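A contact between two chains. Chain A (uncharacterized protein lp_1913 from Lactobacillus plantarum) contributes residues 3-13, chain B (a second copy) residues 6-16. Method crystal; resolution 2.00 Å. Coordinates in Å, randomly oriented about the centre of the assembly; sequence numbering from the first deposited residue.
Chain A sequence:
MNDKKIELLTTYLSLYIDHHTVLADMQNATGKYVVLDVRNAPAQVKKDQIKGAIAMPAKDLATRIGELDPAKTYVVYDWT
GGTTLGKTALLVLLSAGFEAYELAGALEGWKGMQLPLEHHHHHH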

ATOM      1  N   ASP A   3      -5.051  -5.360 -19.689  1.00 15.37           N
ATOM      2  CA  ASP A   3      -3.665  -5.765 -19.842  1.00 19.85           C
ATOM      3  C   ASP A   3      -2.706  -4.960 -18.967  1.00 15.16           C
ATOM      4  O   ASP A   3      -1.863  -5.539 -18.291  1.00 14.80           O
ATOM      5  CB  ASP A   3      -3.238  -5.657 -21.310  1.00 22.44           C
ATOM      6  CG  ASP A   3      -4.022  -6.596 -22.219  1.00 40.87           C
ATOM      7  OD1 ASP A   3      -3.707  -7.807 -22.258  1.00 34.68           O
ATOM      8  OD2 ASP A   3      -4.972  -6.120 -22.884  1.00 43.97           O
ATOM      9  N   LYS A   4      -2.828  -3.636 -18.977  1.00 13.81           N
ATOM     10  CA  LYS A   4      -1.935  -2.822 -18.164  1.00 15.32           C
ATOM     11  C   LYS A   4      -2.063  -3.130 -16.680  1.00 11.17           C
ATOM     12  O   LYS A   4      -1.062  -3.234 -15.971  1.00 13.95           O
ATOM     13  CB  LYS A   4      -2.174  -1.328 -18.395  1.00 18.33           C
ATOM     14  CG  LYS A   4      -1.492  -0.788 -19.634  1.00 28.80           C
ATOM     15  CD  LYS A   4      -1.454   0.727 -19.633  1.00 25.66           C
ATOM     16  CE  LYS A   4      -0.504   1.239 -20.708  1.00 43.72           C
ATOM     17  NZ  LYS A   4       0.892   0.751 -20.473  1.00 43.02           N
ATOM     18  N   LYS A   5      -3.293  -3.277 -16.208  1.00 10.50           N
ATOM     19  CA  LYS A   5      -3.523  -3.579 -14.800  1.00 13.67           C
ATOM     20  C   LYS A   5      -2.889  -4.913 -14.398  1.00 17.44           C
ATOM     21  O   LYS A   5      -2.210  -5.000 -13.374  1.00  9.37           O
ATOM     22  CB  LYS A   5      -5.019  -3.637 -14.494  1.00 10.18           C
ATOM     23  CG  LYS A   5      -5.744  -2.317 -14.581  1.00 16.89           C
ATOM     24  CD  LYS A   5      -7.220  -2.539 -14.305  1.00 11.39           C
ATOM     25  CE  LYS A   5      -8.021  -1.273 -14.486  1.00 14.54           C
ATOM     26  NZ  LYS A   5      -9.453  -1.520 -14.148  1.00 19.33           N
ATOM     27  N   ILE A   6      -3.120  -5.943 -15.208  1.00 10.84           N
ATOM     28  CA  ILE A   6      -2.586  -7.279 -14.950  1.00 13.35           C
ATOM     29  C   ILE A   6      -1.051  -7.266 -14.909  1.00 13.66           C
ATOM     30  O   ILE A   6      -0.435  -7.888 -14.044  1.00 11.73           O
ATOM     31  CB  ILE A   6      -3.107  -8.289 -16.032  1.00 16.97           C
ATOM     32  CG1 ILE A   6      -4.630  -8.440 -15.892  1.00 22.18           C
ATOM     33  CG2 ILE A   6      -2.444  -9.652 -15.865  1.00 18.47           C
ATOM     34  CD1 ILE A   6      -5.304  -9.289 -16.975  1.00 17.25           C
ATOM     35  N   GLU A   7      -0.446  -6.542 -15.845  1.00 12.06           N
ATOM     36  CA  GLU A   7       1.000  -6.418 -15.915  1.00 16.11           C
ATOM     37  C   GLU A   7       1.554  -5.805 -14.622  1.00 17.12           C
ATOM     38  O   GLU A   7       2.507  -6.324 -14.036  1.00 13.01           O
ATOM     39  CB  GLU A   7       1.380  -5.533 -17.106  1.00 22.37           C
ATOM     40  CG  GLU A   7       2.870  -5.397 -17.334  1.00 27.30           C
ATOM     41  CD  GLU A   7       3.490  -6.703 -17.782  1.00 50.53           C
ATOM     42  OE1 GLU A   7       3.087  -7.216 -18.856  1.00 46.91           O
ATOM     43  OE2 GLU A   7       4.373  -7.220 -17.058  1.00 48.04           O
ATOM     44  N   LEU A   8       0.958  -4.700 -14.182  1.00  9.47           N
ATOM     45  CA  LEU A   8       1.412  -4.038 -12.963  1.00  8.25           C
ATOM     46  C   LEU A   8       1.181  -4.935 -11.750  1.00 10.52           C
ATOM     47  O   LEU A   8       2.074  -5.099 -10.924  1.00 13.06           O
ATOM     48  CB  LEU A   8       0.684  -2.706 -12.765  1.00  7.46           C
ATOM     49  CG  LEU A   8       0.911  -1.970 -11.435  1.00  4.89           C
ATOM     50  CD1 LEU A   8       2.388  -1.528 -11.299  1.00  6.48           C
ATOM     51  CD2 LEU A   8      -0.004  -0.763 -11.386  1.00  6.28           C
ATOM     52  N   LEU A   9      -0.011  -5.521 -11.647  1.00  9.95           N
ATOM     53  CA  LEU A   9      -0.317  -6.396 -10.524  1.00 11.13           C
ATOM     54  C   LEU A   9       0.670  -7.556 -10.437  1.00  9.06           C
ATOM     55  O   LEU A   9       1.123  -7.927  -9.354  1.00 12.45           O
ATOM     56  CB  LEU A   9      -1.739  -6.946 -10.644  1.00  9.99           C
ATOM     57  CG  LEU A   9      -2.884  -5.984 -10.324  1.00 13.02           C
ATOM     58  CD1 LEU A   9      -4.196  -6.595 -10.808  1.00  6.51           C
ATOM     59  CD2 LEU A   9      -2.941  -5.719  -8.807  1.00 10.10           C
ATOM     60  N   THR A  10       1.010  -8.133 -11.578  1.00 10.72           N
ATOM     61  CA  THR A  10       1.936  -9.260 -11.581  1.00 11.02           C
ATOM     62  C   THR A  10       3.338  -8.828 -11.149  1.00 12.53           C
ATOM     63  O   THR A  10       3.957  -9.486 -10.319  1.00  9.85           O
ATOM     64  CB  THR A  10       1.986  -9.915 -12.969  1.00 18.65           C
ATOM     65  OG1 THR A  10       0.680 -10.401 -13.295  1.00 19.97           O
ATOM     66  CG2 THR A  10       2.963 -11.077 -12.987  1.00 13.39           C
ATOM     67  N   THR A  11       3.836  -7.723 -11.700  1.00  9.54           N
ATOM     68  CA  THR A  11       5.161  -7.250 -11.318  1.00 12.85           C
ATOM     69  C   THR A  11       5.158  -6.823  -9.848  1.00 14.76           C
ATOM     70  O   THR A  11       6.077  -7.148  -9.084  1.00  9.97           O
ATOM     71  CB  THR A  11       5.613  -6.058 -12.183  1.00 17.95           C
ATOM     72  OG1 THR A  11       5.718  -6.478 -13.548  1.00 14.75           O
ATOM     73  CG2 THR A  11       6.981  -5.541 -11.717  1.00 10.62           C
ATOM     74  N   TYR A  12       4.111  -6.106  -9.457  1.00  9.13           N
ATOM     75  CA  TYR A  12       3.967  -5.627  -8.091  1.00 14.66           C
ATOM     76  C   TYR A  12       3.993  -6.776  -7.094  1.00 12.54           C
ATOM     77  O   TYR A  12       4.758  -6.756  -6.124  1.00  6.62           O
ATOM     78  CB  TYR A  12       2.650  -4.863  -7.923  1.00 11.10           C
ATOM     79  CG  TYR A  12       2.577  -4.064  -6.639  1.00 14.96           C
ATOM     80  CD1 TYR A  12       3.114  -2.776  -6.568  1.00 19.03           C
ATOM     81  CD2 TYR A  12       1.982  -4.596  -5.497  1.00  9.96           C
ATOM     82  CE1 TYR A  12       3.057  -2.036  -5.395  1.00 24.86           C
ATOM     83  CE2 TYR A  12       1.921  -3.868  -4.315  1.00 20.37           C
ATOM     84  CZ  TYR A  12       2.458  -2.587  -4.272  1.00 25.78           C
ATOM     85  OH  TYR A  12       2.394  -1.855  -3.114  1.00 32.58           O
ATOM     86  N   LEU A  13       3.151  -7.779  -7.322  1.00  6.29           N
ATOM     87  CA  LEU A  13       3.096  -8.921  -6.413  1.00 11.25           C
ATOM     88  C   LEU A  13       4.395  -9.727  -6.363  1.00  9.61           C
ATOM     89  O   LEU A  13       4.726 -10.299  -5.322  1.00  5.91           O
ATOM     90  CB  LEU A  13       1.914  -9.826  -6.775  1.00  9.11           C
ATOM     91  CG  LEU A  13       0.556  -9.196  -6.415  1.00 17.40           C
ATOM     92  CD1 LEU A  13      -0.584 -10.012  -7.033  1.00 10.22           C
ATOM     93  CD2 LEU A  13       0.413  -9.137  -4.887  1.00 14.25           C
TER
ATOM     94  N   ILE B   6       3.295   9.627 -14.200  1.00 12.87           N
ATOM     95  CA  ILE B   6       1.873   9.762 -14.486  1.00 15.52           C
ATOM     96  C   ILE B   6       1.320   8.447 -15.013  1.00 16.05           C
ATOM     97  O   ILE B   6       0.178   8.072 -14.732  1.00 16.67           O
ATOM     98  CB  ILE B   6       1.640  10.892 -15.515  1.00 19.01           C
ATOM     99  CG1 ILE B   6       2.073  12.229 -14.891  1.00 16.91           C
ATOM    100  CG2 ILE B   6       0.165  10.913 -15.957  1.00  9.87           C
ATOM    101  CD1 ILE B   6       2.090  13.414 -15.841  1.00 18.52           C
ATOM    102  N   GLU B   7       2.147   7.746 -15.775  1.00  9.46           N
ATOM    103  CA  GLU B   7       1.767   6.463 -16.335  1.00 15.00           C
ATOM    104  C   GLU B   7       1.509   5.480 -15.184  1.00 17.56           C
ATOM    105  O   GLU B   7       0.487   4.798 -15.157  1.00 13.13           O
ATOM    106  CB  GLU B   7       2.899   5.945 -17.225  1.00 25.88           C
ATOM    107  CG  GLU B   7       2.497   4.831 -18.165  1.00 41.14           C
ATOM    108  CD  GLU B   7       1.727   5.345 -19.365  1.00 55.95           C
ATOM    109  OE1 GLU B   7       0.740   6.094 -19.170  1.00 57.66           O
ATOM    110  OE2 GLU B   7       2.109   4.999 -20.506  1.00 64.47           O
ATOM    111  N   LEU B   8       2.436   5.417 -14.230  1.00 18.16           N
ATOM    112  CA  LEU B   8       2.283   4.513 -13.089  1.00 16.07           C
ATOM    113  C   LEU B   8       1.087   4.906 -12.221  1.00 11.09           C
ATOM    114  O   LEU B   8       0.275   4.060 -11.854  1.00 14.79           O
ATOM    115  CB  LEU B   8       3.555   4.500 -12.234  1.00 11.90           C
ATOM    116  CG  LEU B   8       3.524   3.591 -10.987  1.00  9.22           C
ATOM    117  CD1 LEU B   8       3.150   2.164 -11.393  1.00  9.35           C
ATOM    118  CD2 LEU B   8       4.910   3.589 -10.303  1.00 13.46           C
ATOM    119  N   LEU B   9       0.976   6.190 -11.900  1.00 11.93           N
ATOM    120  CA  LEU B   9      -0.133   6.671 -11.078  1.00 14.21           C
ATOM    121  C   LEU B   9      -1.490   6.337 -11.685  1.00 14.08           C
ATOM    122  O   LEU B   9      -2.426   5.949 -10.979  1.00 11.05           O
ATOM    123  CB  LEU B   9      -0.035   8.184 -10.889  1.00 10.46           C
ATOM    124  CG  LEU B   9       1.048   8.722  -9.955  1.00  9.27           C
ATOM    125  CD1 LEU B   9       1.197  10.207 -10.187  1.00  8.18           C
ATOM    126  CD2 LEU B   9       0.683   8.432  -8.502  1.00  8.13           C
ATOM    127  N   THR B  10      -1.598   6.499 -12.999  1.00 11.19           N
ATOM    128  CA  THR B  10      -2.851   6.229 -13.705  1.00 12.36           C
ATOM    129  C   THR B  10      -3.228   4.755 -13.641  1.00 12.96           C
ATOM    130  O   THR B  10      -4.388   4.412 -13.409  1.00 11.64           O
ATOM    131  CB  THR B  10      -2.757   6.638 -15.193  1.00 11.62           C
ATOM    132  OG1 THR B  10      -2.405   8.029 -15.287  1.00 10.00           O
ATOM    133  CG2 THR B  10      -4.097   6.398 -15.897  1.00  9.62           C
ATOM    134  N   THR B  11      -2.250   3.881 -13.855  1.00 12.48           N
ATOM    135  CA  THR B  11      -2.525   2.448 -13.823  1.00 13.77           C
ATOM    136  C   THR B  11      -2.763   1.945 -12.404  1.00  8.18           C
ATOM    137  O   THR B  11      -3.648   1.115 -12.172  1.00  8.41           O
ATOM    138  CB  THR B  11      -1.369   1.642 -14.441  1.00 14.55           C
ATOM    139  OG1 THR B  11      -1.127   2.106 -15.777  1.00 22.00           O
ATOM    140  CG2 THR B  11      -1.724   0.158 -14.488  1.00  8.46           C
ATOM    141  N   TYR B  12      -1.975   2.446 -11.455  1.00  9.39           N
ATOM    142  CA  TYR B  12      -2.108   2.022 -10.058  1.00  8.98           C
ATOM    143  C   TYR B  12      -3.475   2.443  -9.499  1.00 11.88           C
ATOM    144  O   TYR B  12      -4.139   1.665  -8.812  1.00  8.25           O
ATOM    145  CB  TYR B  12      -0.983   2.628  -9.206  1.00  4.58           C
ATOM    146  CG  TYR B  12      -0.951   2.134  -7.768  1.00 14.63           C
ATOM    147  CD1 TYR B  12      -0.222   0.998  -7.416  1.00 19.08           C
ATOM    148  CD2 TYR B  12      -1.662   2.792  -6.768  1.00 18.53           C
ATOM    149  CE1 TYR B  12      -0.202   0.528  -6.101  1.00 25.09           C
ATOM    150  CE2 TYR B  12      -1.652   2.330  -5.448  1.00 17.83           C
ATOM    151  CZ  TYR B  12      -0.924   1.201  -5.123  1.00 24.73           C
ATOM    152  OH  TYR B  12      -0.924   0.728  -3.828  1.00 30.60           O
ATOM    153  N   LEU B  13      -3.891   3.673  -9.793  1.00 11.51           N
ATOM    154  CA  LEU B  13      -5.172   4.165  -9.306  1.00  9.31           C
ATOM    155  C   LEU B  13      -6.344   3.462  -9.989  1.00 12.30           C
ATOM    156  O   LEU B  13      -7.418   3.325  -9.399  1.00 13.39           O
ATOM    157  CB  LEU B  13      -5.277   5.687  -9.498  1.00  8.49           C
ATOM    158  CG  LEU B  13      -4.426   6.524  -8.541  1.00 16.60           C
ATOM    159  CD1 LEU B  13      -4.476   7.995  -8.916  1.00 13.71           C
ATOM    160  CD2 LEU B  13      -4.937   6.316  -7.109  1.00 14.77           C
ATOM    161  N   SER B  14      -6.140   3.002 -11.222  1.00 12.43           N
ATOM    162  CA  SER B  14      -7.208   2.309 -11.953  1.00 11.87           C
ATOM    163  C   SER B  14      -7.556   0.978 -11.294  1.00 10.65           C
ATOM    164  O   SER B  14      -8.533   0.328 -11.668  1.00 10.53           O
ATOM    165  CB  SER B  14      -6.797   2.047 -13.406  1.00 13.11           C
ATOM    166  OG  SER B  14      -5.825   1.022 -13.485  1.00 14.60           O
ATOM    167  N   LEU B  15      -6.746   0.570 -10.323  1.00  9.42           N
ATOM    168  CA  LEU B  15      -6.968  -0.688  -9.614  1.00 10.51           C
ATOM    169  C   LEU B  15      -7.946  -0.502  -8.463  1.00 10.83           C
ATOM    170  O   LEU B  15      -8.530  -1.471  -7.976  1.00 17.65           O
ATOM    171  CB  LEU B  15      -5.649  -1.218  -9.047  1.00 11.89           C
ATOM    172  CG  LEU B  15      -4.514  -1.524 -10.023  1.00 13.26           C
ATOM    173  CD1 LEU B  15      -3.259  -1.837  -9.231  1.00 15.47           C
ATOM    174  CD2 LEU B  15      -4.900  -2.695 -10.930  1.00 13.27           C
ATOM    175  N   TYR B  16      -8.127   0.744  -8.034  1.00 12.76           N
ATOM    176  CA  TYR B  16      -9.005   1.037  -6.906  1.00 13.18           C
ATOM    177  C   TYR B  16     -10.321   1.720  -7.243  1.00 14.80           C
ATOM    178  O   TYR B  16     -10.492   2.300  -8.315  1.00 12.14           O
ATOM    179  CB  TYR B  16      -8.280   1.915  -5.878  1.00 15.85           C
ATOM    180  CG  TYR B  16      -7.074   1.290  -5.218  1.00 18.46           C
ATOM    181  CD1 TYR B  16      -5.839   1.250  -5.865  1.00 17.46           C
ATOM    182  CD2 TYR B  16      -7.161   0.760  -3.929  1.00 16.44           C
ATOM    183  CE1 TYR B  16      -4.717   0.705  -5.241  1.00 22.30           C
ATOM    184  CE2 TYR B  16      -6.048   0.210  -3.294  1.00 23.66           C
ATOM    185  CZ  TYR B  16      -4.828   0.188  -3.957  1.00 22.07           C
ATOM    186  OH  TYR B  16      -3.720  -0.352  -3.337  1.00 22.04           O
TER
HETATM  187  O   HOH W   1      -9.017  -2.619 -11.712  1.00 15.20           O
HETATM  188  O   HOH W   2       1.679   0.569  -2.877  1.00 44.55           O

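Two copies of one helix meet here almost at right angles, their axes 96° apart, yet they do not use the same residues in the same way. Leu8(A) points toward the partner and lies at the centre of the contact, whereas the CA-to-CB bond of Leu8(B) points away and only its end comes back, with CD1 of Leu8(A) 3.8 Å from CD1 of Leu8(B).

The axes approach to 9.5 Å, and the backbones come nearest where Lys5(A) CA lies 6.2 Å from Thr11(B) CA. Thr11(B) suits so narrow a crossing. It is short and points toward chain A, and its methyl CG2 packs 3.8 Å from Lys4(A) O and 3.7 Å from Leu8(A) CD2.

Leu8(A), with chi1 t and chi2 p, has the largest covered area of any residue here. Its CD2 methyl sits over the backbone of chain B, 3.7 Å from Tyr12(B) CA, and also reaches Leu15(B) CD1 at 4.0 Å. Leu15(B) follows the helical segment in a type I turn running from Leu13(B) to Tyr16(B). Its CA-to-CB bond is sideways, but in the m, t rotamer its methyls come to chain A: CD2 lies 3.7 Å from Lys5(A) CB and 3.9 Å from Leu9(A) CG. Buried Leu15(B) thus meets two leucines of chain A and the aliphatic part of a lysine.

That lysine serves two chemistries. Beyond CB, Lys5(A) is extended, with chi2 to chi4 all t, so its apolar stem lies by Leu15(B) while its amine arrives at the turn. There NZ donates a weak hydrogen bond to Ser14(B) O at 3.2 Å. Water 1 reinforces the link, accepting from Lys5(A) NZ at 2.7 Å and donating to Ser14(B) O at 3.0 Å. The hydroxyl of Ser14(B) turns back on its own chain, where OG donates to Thr11(B) O at 2.5 Å.

At the far end from the lysines, the two Tyr12 side chains, both with chi1 t, converge, CE1 of Tyr12(A) lying 4.2 Å from CE1 of Tyr12(B), at the edge of the latter's ring. Their hydroxyls share water 2, at 2.5 Å from Tyr12(A) OH and 2.8 Å from Tyr12(B) OH, so buried rings can pack while their polar tips stay satisfied.

Charge adds little at the periphery: Lys4(A) NZ and Glu7(B) OE2 are 4.4 Å apart, too far for a salt bridge. The 523 Å² buried rests mainly on apolar packing, with polar links at the turn and between the tyrosine tips.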